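Local structure of BH2851 (Bacillus halodurans, 2GFG) at residues E167-T171 with F172-Q176; D104-D108 with L109-I113. The protein is a putative adenylate cyclase of unproven function, built on a CYTH-type antiparallel barrel of the kind that in relatives typically acts on triphosphate substrates. All coordinates share one frame; numbering follows the deposited sequence.

In the fold
Two helix ends in one CYTH chain illustrate how the same stop signal serves different surroundings. In contact 1 the helix 158-171 gives way to the loop leading to helix 182-190; in contact 2 the helix 101-108 gives way to the loop before strand 117-131. Both close with a Schellman motif whose positive-phi residue is a serine. Their centres lie about 40 Å apart on opposite sides of the chain's centre, with nearest atoms about 26 Å apart, so they do not touch. Contact 2 precedes contact 1 along the chain. Both are structural packing on the closed eight-stranded barrel, contact 1 against strands 4-14, 117-131 and 146-155, contact 2 against strand 63-71.

Contact 1: residues E167-T171 with F172-Q176; sequences EILKT and FSISQ
Ile174 N reaches back five residues to Leu169 O, at 2.7 Å, in the carbonyl plane and on a lone pair of the oxygen. One residue earlier, Ser173 N makes a longer bond of 3.2 Å to Lys170 O, coming from above the carbonyl plane. These two bonds are the signature of a Schellman motif, and Ser173, with its positive phi of 49°, is its C-prime residue. Before the turn, Phe172 N still donates to Ile168 O in the helical i to i+4 pattern, although Phe172 has already left helical geometry.

With CG beside the backbone N (chi1 -61°), the Phe172 ring lies alongside Thr171, pointing the same way, with Ile168 O at its edge, in plane, and Ile168 CG2 meeting CD2 at 3.9 Å. Thr171 turns CG2 anti to its own N, and this methyl sits over one ring face, offset toward the rim, in a CH-pi contact 3.8 Å from the centroid. Replacing Phe172 with alanine would probably leave the Thr171 methyl without its aromatic partner and open a gap beside Ile168 CG2. Leu169 serves the far end of the turn: its CD2 packs on Ile174 CB at 3.7 Å, the two side chains crossing at about a right angle, while its CD1 methyl makes a van der Waals contact with the amide oxygen Gln176 OE1 at 3.3 Å.

Around this helix end, Phe172 and Ile168 lean on Tyr131 of strand 117-131, and Ile168 also meets Ile151 and Phe153 of strand 146-155. Phe172 O accepts a hydrogen bond from Arg21 in helix 16-25, against which Ile174 packs at Thr18 and Leu22, and Leu169, Ile174 and Gln176 all touch Thr12 of strand 4-14.

Contact 2: residues D104-D108 with L109-I113; sequences DALRD and LSIPI
Leu109 begins folding back onto the helix end at its own backbone: its N makes two weak hydrogen bonds, to Ala105 O and to Leu106 O. Its CB then rests 3.5 Å from Leu106 O. Because CG stands beside the backbone N (chi1 -66°), the branch point swings to Ala105 O, 3.3 Å away, a close approach of carbon to carbonyl oxygen. From there CD1 stays alongside the same oxygen at 3.7 Å, and the side chain as a whole packs on Gln70 of strand 63-71 and on Ser53.

Farther along, Ile111 covers Leu106 O with its CB and CG1, each at 3.4 Å, and Ile113 crosses Arg107 obliquely, its CD1 meeting the aliphatic CG at 3.4 Å. Leu106 itself turns to Leu68 of strand 63-71 and to Leu48 of helix 47-50, which also touches Ile111.

The backbone supplies the closure. Ile111 N bonds Leu106 O at 3.1 Å, and Ser110 N bonds Arg107 O from above the carbonyl plane. With Ser110 at positive phi as the C-prime residue, this is a Schellman motif ending helix 101-108 where it packs beside strand 63-71 of the antiparallel barrel.

Contact 1: residues E167-T171 with F172-Q176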
loop_
_atom_site.group_PDB
_atom_site.type_symbol
_atom_site.label_atom_id
_atom_site.label_comp_id
_atom_site.label_asym_id
_atom_site.label_seq_id
_atom_site.Cartn_x
_atom_site.Cartn_y
_atom_site.Cartn_z
ATOM N N GLU A 167 -9.610 5.242 18.880
ATOM C CA GLU A 167 -9.636 4.335 20.038
ATOM C C GLU A 167 -8.308 3.563 20.169
ATOM O O GLU A 167 -7.781 3.417 21.267
ATOM C CB GLU A 167 -10.830 3.358 19.928
ATOM C CG GLU A 167 -10.923 2.304 21.060
ATOM C CD GLU A 167 -10.189 0.997 20.738
ATOM O OE1 GLU A 167 -10.479 0.387 19.693
ATOM O OE2 GLU A 167 -9.372 0.556 21.571
ATOM N N ILE A 168 -7.785 3.076 19.038
ATOM C CA ILE A 168 -6.482 2.366 19.010
ATOM C C ILE A 168 -5.348 3.274 19.512
ATOM O O ILE A 168 -4.536 2.858 20.333
ATOM C CB ILE A 168 -6.139 1.834 17.569
ATOM C CG1 ILE A 168 -7.102 0.723 17.171
ATOM C CG2 ILE A 168 -4.668 1.304 17.494
ATOM C CD1 ILE A 168 -7.154 0.448 15.672
ATOM N N LEU A 169 -5.320 4.522 19.022
ATOM C CA LEU A 169 -4.281 5.500 19.417
ATOM C C LEU A 169 -4.322 5.780 20.915
ATOM O O LEU A 169 -3.276 5.901 21.565
ATOM C CB LEU A 169 -4.457 6.823 18.646
ATOM C CG LEU A 169 -4.284 6.770 17.120
ATOM C CD1 LEU A 169 -4.741 8.092 16.488
ATOM C CD2 LEU A 169 -2.853 6.454 16.739
ATOM N N LYS A 170 -5.534 5.888 21.453
ATOM C CA LYS A 170 -5.740 6.143 22.883
ATOM C C LYS A 170 -5.409 4.882 23.721
ATOM O O LYS A 170 -4.644 4.950 24.674
ATOM C CB LYS A 170 -7.184 6.582 23.131
ATOM C CG LYS A 170 -7.421 7.228 24.468
ATOM C CD LYS A 170 -8.853 7.732 24.583
ATOM C CE LYS A 170 -9.045 8.607 25.812
ATOM N NZ LYS A 170 -8.723 7.890 27.056
ATOM N N THR A 171 -5.968 3.742 23.315
ATOM C CA THR A 171 -5.808 2.470 24.049
ATOM C C THR A 171 -4.343 2.046 24.180
ATOM O O THR A 171 -3.896 1.630 25.269
ATOM C CB THR A 171 -6.621 1.333 23.372
ATOM O OG1 THR A 171 -8.016 1.556 23.586
ATOM C CG2 THR A 171 -6.239 -0.050 23.933
ATOM N N PHE A 172 -3.612 2.130 23.079
ATOM C CA PHE A 172 -2.202 1.729 23.046
ATOM C C PHE A 172 -1.244 2.928 23.177
ATOM O O PHE A 172 -0.038 2.775 23.026
ATOM C CB PHE A 172 -1.926 0.941 21.760
ATOM C CG PHE A 172 -2.724 -0.307 21.655
ATOM C CD1 PHE A 172 -2.304 -1.471 22.308
ATOM C CD2 PHE A 172 -3.966 -0.311 21.013
ATOM C CE1 PHE A 172 -3.076 -2.644 22.261
ATOM C CE2 PHE A 172 -4.744 -1.488 20.956
ATOM C CZ PHE A 172 -4.293 -2.649 21.583
ATOM N N SER A 173 -1.797 4.102 23.528
ATOM C CA SER A 173 -1.011 5.327 23.732
ATOM C C SER A 173 -0.035 5.588 22.573
ATOM O O SER A 173 1.181 5.676 22.767
ATOM C CB SER A 173 -0.275 5.271 25.075
ATOM O OG SER A 173 -1.202 5.283 26.153
ATOM N N ILE A 174 -0.591 5.647 21.366
ATOM C CA ILE A 174 0.165 5.982 20.165
ATOM C C ILE A 174 -0.101 7.433 19.824
ATOM O O ILE A 174 -1.252 7.830 19.673
ATOM C CB ILE A 174 -0.253 5.089 18.950
ATOM C CG1 ILE A 174 -0.297 3.601 19.342
ATOM C CG2 ILE A 174 0.695 5.312 17.753
ATOM C CD1 ILE A 174 1.011 3.064 19.899
ATOM N N SER A 175 0.959 8.240 19.764
ATOM C CA SER A 175 0.831 9.644 19.371
ATOM C C SER A 175 0.821 9.722 17.852
ATOM O O SER A 175 1.744 9.238 17.195
ATOM C CB SER A 175 1.974 10.486 19.952
ATOM O OG SER A 175 3.228 10.068 19.454
ATOM N N GLN A 176 -0.248 10.285 17.296
ATOM C CA GLN A 176 -0.434 10.326 15.853
ATOM C C GLN A 176 0.423 11.412 15.205
ATOM O O GLN A 176 0.637 12.472 15.785
ATOM C CB GLN A 176 -1.907 10.555 15.514
ATOM C CG GLN A 176 -2.215 10.462 14.020
ATOM C CD GLN A 176 -3.679 10.244 13.734
ATOM O OE1 GLN A 176 -4.554 10.680 14.498
ATOM N NE2 GLN A 176 -3.964 9.594 12.624
#

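Contact 2: residues D104-D108 with L109-I113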
loop_
_atom_site.group_PDB
_atom_site.type_symbol
_atom_site.label_atom_id
_atom_site.label_comp_id
_atom_site.label_asym_id
_atom_site.label_seq_id
_atom_site.Cartn_x
_atom_site.Cartn_y
_atom_site.Cartn_z
ATOM N N ASP A 104 -7.292 -1.029 -18.416
ATOM C CA ASP A 104 -8.533 -0.308 -18.778
ATOM C C ASP A 104 -8.721 0.961 -17.946
ATOM O O ASP A 104 -9.016 2.016 -18.483
ATOM C CB ASP A 104 -9.754 -1.215 -18.599
ATOM C CG ASP A 104 -9.806 -2.354 -19.618
ATOM O OD1 ASP A 104 -9.085 -2.294 -20.659
ATOM O OD2 ASP A 104 -10.578 -3.311 -19.380
ATOM N N ALA A 105 -8.551 0.836 -16.629
ATOM C CA ALA A 105 -8.701 1.976 -15.706
ATOM C C ALA A 105 -7.623 3.054 -15.931
ATOM O O ALA A 105 -7.883 4.238 -15.736
ATOM C CB ALA A 105 -8.672 1.502 -14.277
ATOM N N LEU A 106 -6.407 2.627 -16.312
ATOM C CA LEU A 106 -5.324 3.573 -16.639
ATOM C C LEU A 106 -5.669 4.371 -17.887
ATOM O O LEU A 106 -5.520 5.598 -17.910
ATOM C CB LEU A 106 -3.983 2.836 -16.845
ATOM C CG LEU A 106 -3.305 2.230 -15.618
ATOM C CD1 LEU A 106 -2.066 1.473 -16.038
ATOM C CD2 LEU A 106 -2.954 3.292 -14.592
ATOM N N ARG A 107 -6.164 3.670 -18.915
ATOM C CA ARG A 107 -6.581 4.315 -20.167
ATOM C C ARG A 107 -7.808 5.227 -19.972
ATOM O O ARG A 107 -7.902 6.265 -20.607
ATOM C CB ARG A 107 -6.834 3.262 -21.269
ATOM C CG ARG A 107 -5.530 2.611 -21.772
ATOM C CD ARG A 107 -5.687 1.839 -23.102
ATOM N NE ARG A 107 -6.074 0.429 -22.893
ATOM C CZ ARG A 107 -5.603 -0.624 -23.606
ATOM N NH1 ARG A 107 -4.626 -0.471 -24.524
ATOM N NH2 ARG A 107 -6.051 -1.852 -23.334
ATOM N N ASP A 108 -8.706 4.860 -19.041
ATOM C CA ASP A 108 -9.858 5.741 -18.677
ATOM C C ASP A 108 -9.392 7.053 -17.998
ATOM O O ASP A 108 -10.090 8.060 -18.049
ATOM C CB ASP A 108 -10.848 5.015 -17.753
ATOM C CG ASP A 108 -11.603 3.888 -18.456
ATOM O OD1 ASP A 108 -11.523 3.769 -19.704
ATOM O OD2 ASP A 108 -12.283 3.114 -17.750
ATOM N N LEU A 109 -8.225 7.009 -17.349
ATOM C CA LEU A 109 -7.617 8.205 -16.717
ATOM C C LEU A 109 -6.682 8.995 -17.679
ATOM O O LEU A 109 -6.034 9.956 -17.260
ATOM C CB LEU A 109 -6.836 7.794 -15.451
ATOM C CG LEU A 109 -7.669 7.247 -14.281
ATOM C CD1 LEU A 109 -6.765 6.670 -13.215
ATOM C CD2 LEU A 109 -8.584 8.323 -13.685
ATOM N N SER A 110 -6.645 8.587 -18.961
ATOM C CA SER A 110 -5.769 9.217 -19.996
ATOM C C SER A 110 -4.266 9.148 -19.630
ATOM O O SER A 110 -3.483 10.044 -19.975
ATOM C CB SER A 110 -6.203 10.672 -20.293
ATOM O OG SER A 110 -7.446 10.702 -20.974
ATOM N N ILE A 111 -3.875 8.052 -18.980
ATOM C CA ILE A 111 -2.484 7.811 -18.622
ATOM C C ILE A 111 -1.784 7.181 -19.818
ATOM O O ILE A 111 -2.191 6.117 -20.267
ATOM C CB ILE A 111 -2.358 6.834 -17.409
ATOM C CG1 ILE A 111 -3.146 7.345 -16.195
ATOM C CG2 ILE A 111 -0.864 6.610 -17.037
ATOM C CD1 ILE A 111 -2.553 8.596 -15.530
ATOM N N PRO A 112 -0.729 7.848 -20.358
ATOM C CA PRO A 112 0.020 7.219 -21.445
ATOM C C PRO A 112 0.856 6.039 -20.921
ATOM O O PRO A 112 1.848 6.247 -20.222
ATOM C CB PRO A 112 0.911 8.353 -21.957
ATOM C CG PRO A 112 1.094 9.243 -20.776
ATOM C CD PRO A 112 -0.183 9.180 -20.010
ATOM N N ILE A 113 0.403 4.812 -21.213
ATOM C CA ILE A 113 1.063 3.577 -20.718
ATOM C C ILE A 113 2.506 3.435 -21.235
ATOM O O ILE A 113 3.378 2.908 -20.526
ATOM C CB ILE A 113 0.213 2.286 -21.065
ATOM C CG1 ILE A 113 -1.063 2.232 -20.196
ATOM C CG2 ILE A 113 1.033 0.991 -20.868
ATOM C CD1 ILE A 113 -2.294 2.675 -20.900
#